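Local coordinates for putative glycosyltransferase (GalT1) (Streptococcus parasanguinis FW213, PDB 5HEA), which probably transfers sugar from a nucleotide-activated donor, this chain being the C-terminal piece of the protein with a GT-A type family 2 glycosyltransferase domain and a helical tail, at residues 7-12 with 100-105; 26-29 with 34-37; 236-241 with 260-265. All coordinates share one frame; numbering follows the deposited sequence.

Contact 1: residues 7-12 with 100-105; sequences ISIIVP and FYLEHL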
loop_
_atom_site.group_PDB
_atom_site.type_symbol
_atom_site.label_atom_id
_atom_site.label_comp_id
_atom_site.label_asym_id
_atom_site.label_seq_id
_atom_site.Cartn_x
_atom_site.Cartn_y
_atom_site.Cartn_z
ATOM N N ILE A 7 19.612 -25.083 30.892
ATOM C CA ILE A 7 18.619 -25.301 29.864
ATOM C C ILE A 7 17.925 -23.974 29.546
ATOM O O ILE A 7 17.431 -23.291 30.440
ATOM C CB ILE A 7 17.585 -26.358 30.292
ATOM C CG1 ILE A 7 18.259 -27.723 30.485
ATOM C CG2 ILE A 7 16.470 -26.472 29.250
ATOM C CD1 ILE A 7 17.318 -28.763 31.048
ATOM N N SER A 8 17.889 -23.605 28.272
ATOM C CA SER A 8 17.137 -22.414 27.873
ATOM C C SER A 8 15.714 -22.769 27.435
ATOM O O SER A 8 15.523 -23.529 26.483
ATOM C CB SER A 8 17.852 -21.669 26.743
ATOM O OG SER A 8 19.113 -21.173 27.157
ATOM N N ILE A 9 14.726 -22.200 28.123
ATOM C CA ILE A 9 13.311 -22.413 27.809
ATOM C C ILE A 9 12.754 -21.196 27.099
ATOM O O ILE A 9 12.665 -20.114 27.688
ATOM C CB ILE A 9 12.474 -22.604 29.080
ATOM C CG1 ILE A 9 13.124 -23.656 29.993
ATOM C CG2 ILE A 9 11.031 -22.969 28.709
ATOM C CD1 ILE A 9 12.544 -23.664 31.409
ATOM N N ILE A 10 12.385 -21.378 25.836
ATOM C CA ILE A 10 11.913 -20.290 24.992
ATOM C C ILE A 10 10.394 -20.239 24.992
ATOM O O ILE A 10 9.721 -21.202 24.621
ATOM C CB ILE A 10 12.473 -20.429 23.556
ATOM C CG1 ILE A 10 13.998 -20.253 23.586
ATOM C CG2 ILE A 10 11.806 -19.417 22.607
ATOM C CD1 ILE A 10 14.709 -20.738 22.335
ATOM N N VAL A 11 9.857 -19.108 25.432
ATOM C CA VAL A 11 8.422 -18.975 25.621
ATOM C C VAL A 11 7.916 -17.731 24.891
ATOM O O VAL A 11 8.018 -16.614 25.396
ATOM C CB VAL A 11 8.068 -18.908 27.128
ATOM C CG1 VAL A 11 6.553 -18.738 27.334
ATOM C CG2 VAL A 11 8.575 -20.156 27.849
ATOM N N PRO A 12 7.389 -17.919 23.677
ATOM C CA PRO A 12 6.799 -16.797 22.947
ATOM C C PRO A 12 5.501 -16.370 23.621
ATOM O O PRO A 12 4.718 -17.211 24.069
ATOM C CB PRO A 12 6.502 -17.394 21.563
ATOM C CG PRO A 12 7.374 -18.613 21.482
ATOM C CD PRO A 12 7.419 -19.146 22.869
ATOM N N PHE A 100 8.168 -32.295 37.220
ATOM C CA PHE A 100 9.322 -33.130 36.856
ATOM C C PHE A 100 9.588 -33.166 35.347
ATOM O O PHE A 100 10.405 -33.952 34.862
ATOM C CB PHE A 100 9.128 -34.557 37.381
ATOM C CG PHE A 100 7.803 -35.161 37.020
ATOM C CD1 PHE A 100 7.559 -35.627 35.737
ATOM C CD2 PHE A 100 6.799 -35.272 37.971
ATOM C CE1 PHE A 100 6.337 -36.189 35.403
ATOM C CE2 PHE A 100 5.569 -35.832 37.639
ATOM C CZ PHE A 100 5.343 -36.290 36.353
ATOM N N TYR A 101 8.889 -32.314 34.611
ATOM C CA TYR A 101 8.982 -32.264 33.147
ATOM C C TYR A 101 10.408 -32.131 32.615
ATOM O O TYR A 101 10.885 -32.971 31.842
ATOM C CB TYR A 101 8.136 -31.089 32.643
ATOM C CG TYR A 101 8.253 -30.784 31.163
ATOM C CD1 TYR A 101 7.652 -31.607 30.221
ATOM C CD2 TYR A 101 8.909 -29.642 30.719
ATOM C CE1 TYR A 101 7.725 -31.322 28.867
ATOM C CE2 TYR A 101 8.992 -29.343 29.362
ATOM C CZ TYR A 101 8.393 -30.192 28.448
ATOM O OH TYR A 101 8.455 -29.926 27.112
ATOM N N LEU A 102 11.084 -31.071 33.035
ATOM C CA LEU A 102 12.424 -30.763 32.554
ATOM C C LEU A 102 13.437 -31.829 32.978
ATOM O O LEU A 102 14.272 -32.280 32.178
ATOM C CB LEU A 102 12.850 -29.406 33.110
ATOM C CG LEU A 102 13.575 -28.419 32.202
ATOM C CD1 LEU A 102 12.995 -28.433 30.788
ATOM C CD2 LEU A 102 13.475 -27.027 32.818
ATOM N N GLU A 103 13.373 -32.203 34.250
ATOM C CA GLU A 103 14.252 -33.227 34.807
ATOM C C GLU A 103 14.195 -34.540 34.010
ATOM O O GLU A 103 15.229 -35.115 33.671
ATOM C CB GLU A 103 13.899 -33.473 36.282
ATOM C CG GLU A 103 14.830 -34.450 36.988
ATOM C CD GLU A 103 14.383 -34.774 38.407
ATOM O OE1 GLU A 103 13.316 -34.278 38.843
ATOM O OE2 GLU A 103 15.103 -35.533 39.089
ATOM N N HIS A 104 12.988 -35.003 33.706
ATOM C CA HIS A 104 12.826 -36.240 32.942
ATOM C C HIS A 104 13.388 -36.177 31.526
ATOM O O HIS A 104 13.991 -37.141 31.068
ATOM C CB HIS A 104 11.364 -36.694 32.929
ATOM C CG HIS A 104 10.915 -37.284 34.227
ATOM N ND1 HIS A 104 9.806 -38.099 34.336
ATOM C CD2 HIS A 104 11.442 -37.197 35.472
ATOM C CE1 HIS A 104 9.668 -38.481 35.595
ATOM N NE2 HIS A 104 10.647 -37.949 36.303
ATOM N N LEU A 105 13.182 -35.050 30.839
ATOM C CA LEU A 105 13.771 -34.812 29.521
ATOM C C LEU A 105 15.288 -34.763 29.611
ATOM O O LEU A 105 15.994 -35.319 28.759
ATOM C CB LEU A 105 13.266 -33.481 28.923
ATOM C CG LEU A 105 11.852 -33.492 28.342
ATOM C CD1 LEU A 105 11.442 -32.096 27.882
ATOM C CD2 LEU A 105 11.763 -34.502 27.191
#
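Apolar contact between I7 and I9 of the strand and L102 of the helix is all that joins residues 7-12 to 100-105, a small example of a helix packed on the face of a sheet. Two approaches differ in geometry. The I7 and L102 side chains pass each other antiparallel, I7 CD1 lying 3.9 Å from L102 CG, the branch point of the leucine. I9 instead meets L102 tip to tip, with I9 CD1 3.8 Å from L102 CD2. In both isoleucines CG1 lies anti to the carbonyl carbon (chi1 -64° in I7 and -50° in I9), with CD1 carried outward along a nearly extended chi2. One leucine of the first helical turn thus serves two residues spaced i, i+2 on the same side of the strand.

Polar groups act elsewhere. The helix start is tied by L102 N to the Q30 side chain, and E103 pairs with R107 and bonds to T31. S8, directed to the other side of the strand, bonds to E36. Strand 7-13 runs between the parallel strands 35-41 and 87-90 of the glycosyltransferase sheet, while helix 101-110 covers its I7-I9 side; Y101 and H104 of the helix, and F100 at its N-cap, touch strand 204-217.

Contact 2: residues 26-29 with 34-37; sequences SLLR and NFEI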
loop_
_atom_site.group_PDB
_atom_site.type_symbol
_atom_site.label_atom_id
_atom_site.label_comp_id
_atom_site.label_asym_id
_atom_site.label_seq_id
_atom_site.Cartn_x
_atom_site.Cartn_y
_atom_site.Cartn_z
ATOM N N SER A 26 3.929 -23.098 36.540
ATOM C CA SER A 26 4.340 -24.495 36.334
ATOM C C SER A 26 5.834 -24.634 35.992
ATOM O O SER A 26 6.460 -25.631 36.352
ATOM C CB SER A 26 3.461 -25.192 35.287
ATOM O OG SER A 26 3.833 -24.822 33.974
ATOM N N LEU A 27 6.411 -23.629 35.337
ATOM C CA LEU A 27 7.841 -23.651 35.009
ATOM C C LEU A 27 8.758 -23.339 36.191
ATOM O O LEU A 27 9.788 -23.988 36.381
ATOM C CB LEU A 27 8.160 -22.673 33.865
ATOM C CG LEU A 27 7.549 -22.980 32.499
ATOM C CD1 LEU A 27 7.888 -21.869 31.483
ATOM C CD2 LEU A 27 8.056 -24.309 32.010
ATOM N N LEU A 28 8.407 -22.325 36.969
ATOM C CA LEU A 28 9.196 -21.983 38.148
ATOM C C LEU A 28 9.207 -23.103 39.198
ATOM O O LEU A 28 10.131 -23.182 40.005
ATOM C CB LEU A 28 8.703 -20.672 38.754
ATOM C CG LEU A 28 8.923 -19.448 37.862
ATOM C CD1 LEU A 28 8.439 -18.172 38.555
ATOM C CD2 LEU A 28 10.393 -19.333 37.474
ATOM N N ARG A 29 8.195 -23.969 39.173
ATOM C CA ARG A 29 8.153 -25.138 40.054
ATOM C C ARG A 29 8.943 -26.347 39.542
ATOM O O ARG A 29 8.759 -27.453 40.051
ATOM C CB ARG A 29 6.708 -25.587 40.286
ATOM C CG ARG A 29 5.885 -24.649 41.158
ATOM C CD ARG A 29 4.539 -25.274 41.487
ATOM N NE ARG A 29 3.852 -25.775 40.295
ATOM C CZ ARG A 29 2.776 -25.205 39.750
ATOM N NH1 ARG A 29 2.252 -24.112 40.295
ATOM N NH2 ARG A 29 2.218 -25.732 38.666
ATOM N N ASN A 34 18.396 -25.481 37.129
ATOM C CA ASN A 34 19.310 -24.664 36.340
ATOM C C ASN A 34 18.785 -24.330 34.940
ATOM O O ASN A 34 19.248 -24.874 33.938
ATOM C CB ASN A 34 20.695 -25.310 36.260
ATOM C CG ASN A 34 21.742 -24.352 35.730
ATOM O OD1 ASN A 34 21.494 -23.149 35.629
ATOM N ND2 ASN A 34 22.912 -24.873 35.383
ATOM N N PHE A 35 17.809 -23.434 34.886
ATOM C CA PHE A 35 17.263 -23.014 33.608
ATOM C C PHE A 35 17.195 -21.500 33.515
ATOM O O PHE A 35 17.302 -20.797 34.519
ATOM C CB PHE A 35 15.867 -23.609 33.377
ATOM C CG PHE A 35 14.874 -23.278 34.463
ATOM C CD1 PHE A 35 14.268 -22.033 34.520
ATOM C CD2 PHE A 35 14.555 -24.212 35.427
ATOM C CE1 PHE A 35 13.366 -21.727 35.522
ATOM C CE2 PHE A 35 13.652 -23.923 36.428
ATOM C CZ PHE A 35 13.050 -22.680 36.477
ATOM N N GLU A 36 17.033 -21.013 32.290
ATOM C CA GLU A 36 16.576 -19.659 32.057
ATOM C C GLU A 36 15.277 -19.739 31.258
ATOM O O GLU A 36 15.116 -20.591 30.372
ATOM C CB GLU A 36 17.628 -18.839 31.313
ATOM C CG GLU A 36 18.015 -19.384 29.948
ATOM C CD GLU A 36 19.012 -18.492 29.215
ATOM O OE1 GLU A 36 19.284 -17.363 29.680
ATOM O OE2 GLU A 36 19.532 -18.923 28.170
ATOM N N ILE A 37 14.340 -18.868 31.602
ATOM C CA ILE A 37 13.123 -18.709 30.830
ATOM C C ILE A 37 13.255 -17.437 30.025
ATOM O O ILE A 37 13.402 -16.350 30.584
ATOM C CB ILE A 37 11.893 -18.610 31.729
ATOM C CG1 ILE A 37 11.756 -19.903 32.538
ATOM C CG2 ILE A 37 10.654 -18.338 30.874
ATOM C CD1 ILE A 37 10.755 -19.856 33.671
#
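The beta-alpha-beta unit formed by strand 7-13, helix 20-28 and strand 35-41 opens the Rossmann-like half of this GT-A type domain, and its return from helix to strand is closed by L27 and L28 packing against F35 and I37. The polypeptide needs just four residues between the two segments to turn back, so the last helical turn rests on the beginning of the strand that follows it.

I37 is the hub of the apolar part. Its CD1 methyl lies 3.8 Å from L27 CB and 3.9 Å from L28 CD2, and thus touches both leucines. The approaches differ: L27 and I37 pass each other at a slant, whereas L28 runs across I37 at about a right angle. Both leucines hold CG anti to the carbonyl carbon, and in L28, whose CB does not point straight at the strand, this torsion (chi1 -66°) brings the branched end closer to it.

F35 adds an aromatic element. Its CG sits between the backbone N and the carbonyl carbon (chi1 57°), and the ring extends toward the helix end. There F35 CZ comes within 3.5 Å of L27 O, a van der Waals approach of a ring carbon to a carbonyl oxygen. L28 CD2 lies farther off, 4.3 Å from F35 CE1.

Alongside, in the neighbouring strand 7-13, I9 and V11 meet I37, with I9 also touching F35 and V11 touching L27. Strand 96-97 borders the helix through S26 and L27, and strand 62-66 pairs with strand 35-41 on its other edge.

Contact 3: residues 236-241 with 260-265; sequences SNAEER and KGRLKK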
loop_
_atom_site.group_PDB
_atom_site.type_symbol
_atom_site.label_atom_id
_atom_site.label_comp_id
_atom_site.label_asym_id
_atom_site.label_seq_id
_atom_site.Cartn_x
_atom_site.Cartn_y
_atom_site.Cartn_z
ATOM N N SER A 236 3.559 -27.000 0.947
ATOM C CA SER A 236 4.969 -26.749 0.621
ATOM C C SER A 236 5.939 -27.322 1.678
ATOM O O SER A 236 7.024 -27.800 1.325
ATOM C CB SER A 236 5.226 -25.258 0.367
ATOM O OG SER A 236 4.988 -24.519 1.535
ATOM N N ASN A 237 5.547 -27.301 2.956
ATOM C CA ASN A 237 6.342 -27.965 4.001
ATOM C C ASN A 237 6.540 -29.451 3.725
ATOM O O ASN A 237 7.637 -29.965 3.885
ATOM C CB ASN A 237 5.721 -27.815 5.402
ATOM C CG ASN A 237 5.828 -26.397 5.949
ATOM O OD1 ASN A 237 6.507 -25.553 5.375
ATOM N ND2 ASN A 237 5.166 -26.141 7.073
ATOM N N ALA A 238 5.464 -30.147 3.357
ATOM C CA ALA A 238 5.546 -31.583 3.077
ATOM C C ALA A 238 6.414 -31.878 1.831
ATOM O O ALA A 238 7.166 -32.856 1.799
ATOM C CB ALA A 238 4.137 -32.185 2.919
ATOM N N GLU A 239 6.309 -31.027 0.815
ATOM C CA GLU A 239 7.121 -31.177 -0.405
ATOM C C GLU A 239 8.604 -30.938 -0.141
ATOM O O GLU A 239 9.454 -31.710 -0.557
ATOM C CB GLU A 239 6.603 -30.242 -1.504
ATOM C CG GLU A 239 5.266 -30.731 -2.067
ATOM C CD GLU A 239 4.504 -29.678 -2.854
ATOM O OE1 GLU A 239 4.936 -28.505 -2.867
ATOM O OE2 GLU A 239 3.466 -30.036 -3.464
ATOM N N GLU A 240 8.907 -29.863 0.570
ATOM C CA GLU A 240 10.277 -29.586 1.003
ATOM C C GLU A 240 10.865 -30.756 1.820
ATOM O O GLU A 240 12.005 -31.189 1.602
ATOM C CB GLU A 240 10.243 -28.293 1.827
ATOM C CG GLU A 240 11.556 -27.793 2.413
ATOM C CD GLU A 240 11.338 -26.487 3.179
ATOM O OE1 GLU A 240 10.428 -26.421 4.054
ATOM O OE2 GLU A 240 12.049 -25.510 2.877
ATOM N N ARG A 241 10.079 -31.286 2.751
ATOM C CA ARG A 241 10.554 -32.371 3.614
ATOM C C ARG A 241 10.809 -33.676 2.838
ATOM O O ARG A 241 11.821 -34.363 3.059
ATOM C CB ARG A 241 9.582 -32.602 4.779
ATOM C CG ARG A 241 9.847 -33.880 5.584
ATOM C CD ARG A 241 9.072 -33.884 6.912
ATOM N NE ARG A 241 7.637 -33.628 6.777
ATOM C CZ ARG A 241 7.027 -32.532 7.231
ATOM N NH1 ARG A 241 7.734 -31.593 7.845
ATOM N NH2 ARG A 241 5.710 -32.371 7.087
ATOM N N LYS A 260 -0.164 -37.195 0.616
ATOM C CA LYS A 260 -1.406 -37.453 -0.113
ATOM C C LYS A 260 -2.615 -37.026 0.708
ATOM O O LYS A 260 -3.572 -36.474 0.166
ATOM C CB LYS A 260 -1.524 -38.929 -0.501
ATOM C CG LYS A 260 -0.461 -39.392 -1.472
ATOM C CD LYS A 260 -0.634 -40.859 -1.872
ATOM C CE LYS A 260 0.594 -41.339 -2.642
ATOM N NZ LYS A 260 0.456 -42.631 -3.361
ATOM N N GLY A 261 -2.569 -37.290 2.012
ATOM C CA GLY A 261 -3.601 -36.831 2.932
ATOM C C GLY A 261 -3.738 -35.313 2.979
ATOM O O GLY A 261 -4.852 -34.792 2.984
ATOM N N ARG A 262 -2.611 -34.600 3.001
ATOM C CA ARG A 262 -2.635 -33.133 2.978
ATOM C C ARG A 262 -3.209 -32.568 1.675
ATOM O O ARG A 262 -3.998 -31.624 1.699
ATOM C CB ARG A 262 -1.239 -32.545 3.249
ATOM C CG ARG A 262 -0.773 -32.783 4.676
ATOM C CD ARG A 262 0.666 -32.290 4.903
ATOM N NE ARG A 262 1.082 -32.428 6.299
ATOM C CZ ARG A 262 2.026 -31.691 6.889
ATOM N NH1 ARG A 262 2.663 -30.725 6.223
ATOM N NH2 ARG A 262 2.330 -31.913 8.159
ATOM N N LEU A 263 -2.813 -33.147 0.544
ATOM C CA LEU A 263 -3.352 -32.741 -0.750
ATOM C C LEU A 263 -4.881 -32.839 -0.787
ATOM O O LEU A 263 -5.559 -31.940 -1.295
ATOM C CB LEU A 263 -2.739 -33.595 -1.877
ATOM C CG LEU A 263 -1.271 -33.254 -2.166
ATOM C CD1 LEU A 263 -0.676 -34.286 -3.128
ATOM C CD2 LEU A 263 -1.160 -31.841 -2.733
ATOM N N LYS A 264 -5.411 -33.938 -0.255
ATOM C CA LYS A 264 -6.858 -34.155 -0.183
ATOM C C LYS A 264 -7.522 -33.045 0.618
ATOM O O LYS A 264 -8.535 -32.482 0.202
ATOM C CB LYS A 264 -7.172 -35.506 0.473
ATOM C CG LYS A 264 -7.339 -36.654 -0.515
ATOM C CD LYS A 264 -7.555 -38.004 0.176
ATOM C CE LYS A 264 -6.232 -38.648 0.602
ATOM N NZ LYS A 264 -5.290 -38.841 -0.547
ATOM N N LYS A 265 -6.943 -32.739 1.774
ATOM C CA LYS A 265 -7.464 -31.689 2.637
ATOM C C LYS A 265 -7.376 -30.316 1.958
ATOM O O LYS A 265 -8.328 -29.541 1.987
ATOM C CB LYS A 265 -6.709 -31.680 3.970
ATOM C CG LYS A 265 -7.272 -30.717 4.993
ATOM C CD LYS A 265 -6.688 -30.970 6.377
ATOM C CE LYS A 265 -7.378 -30.112 7.440
ATOM N NZ LYS A 265 -7.246 -28.641 7.190
#
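R262 reaches across to helix 231-247 with its chain extended from CG to NE, and its guanidinium meets that of R241 almost perpendicularly, the two planes 87° apart. R241 NH2 lies 3.6 Å from R262 NH1 and equally 3.6 Å from R262 NH2. Seen from R241, the neighbouring group lies at its edge, with R262 CZ in plane. R241 leaves the helix with CG anti to the backbone N and then bends at chi3 (52°), a turn that sets its guanidinium across the end of R262.

The like charges are probably balanced by D192, which forms salt bridges through OD1 with R241 NH2 and through OD2 with R262 NH1, and which shares N237 ND2 with R189 O. R262 NH1 also bonds to M234 O, while R241 NE is held by Q255 and its guanidinium makes a cation-pi contact with Y196.

The framework is an antiparallel helix pair in the C-terminal helical region: the axes of 236-241 and 260-265 come within 10.4 Å, with N-to-C directions 158° apart. Between the helices the small A238 faces the arginine stem, its CB 4.0 Å from R262 CD and 3.9 Å from R262 NH1. N237 CB lies near the plane of the R262 guanidinium, at its edge, 4.3 Å from R262 NH1. On the same helix, E240 forms a salt bridge with K285 of the second subunit.

Contacts 1 and 2 come from one continuous piece of the glycosyltransferase domain, with centres 7 Å apart, and they meet through neighbouring parallel strands 7-13 and 35-41. Helix 20-28 and strand 35-41 follow strand 7-13 in sequence, and contact 2 (26-37) falls within the span that contact 1 closes when helix 101-110 returns to the first strand. Contact 3 comes later in the chain and on the opposite side of its centre, about 31 Å from contact 1 and 36 Å from contact 2 between centres. The first two therefore belong to the sheet core of the GT-A type fold, the third to the helices following it, where both helices also reach a second subunit of the hexamer, helix 253-272 by a weak bond.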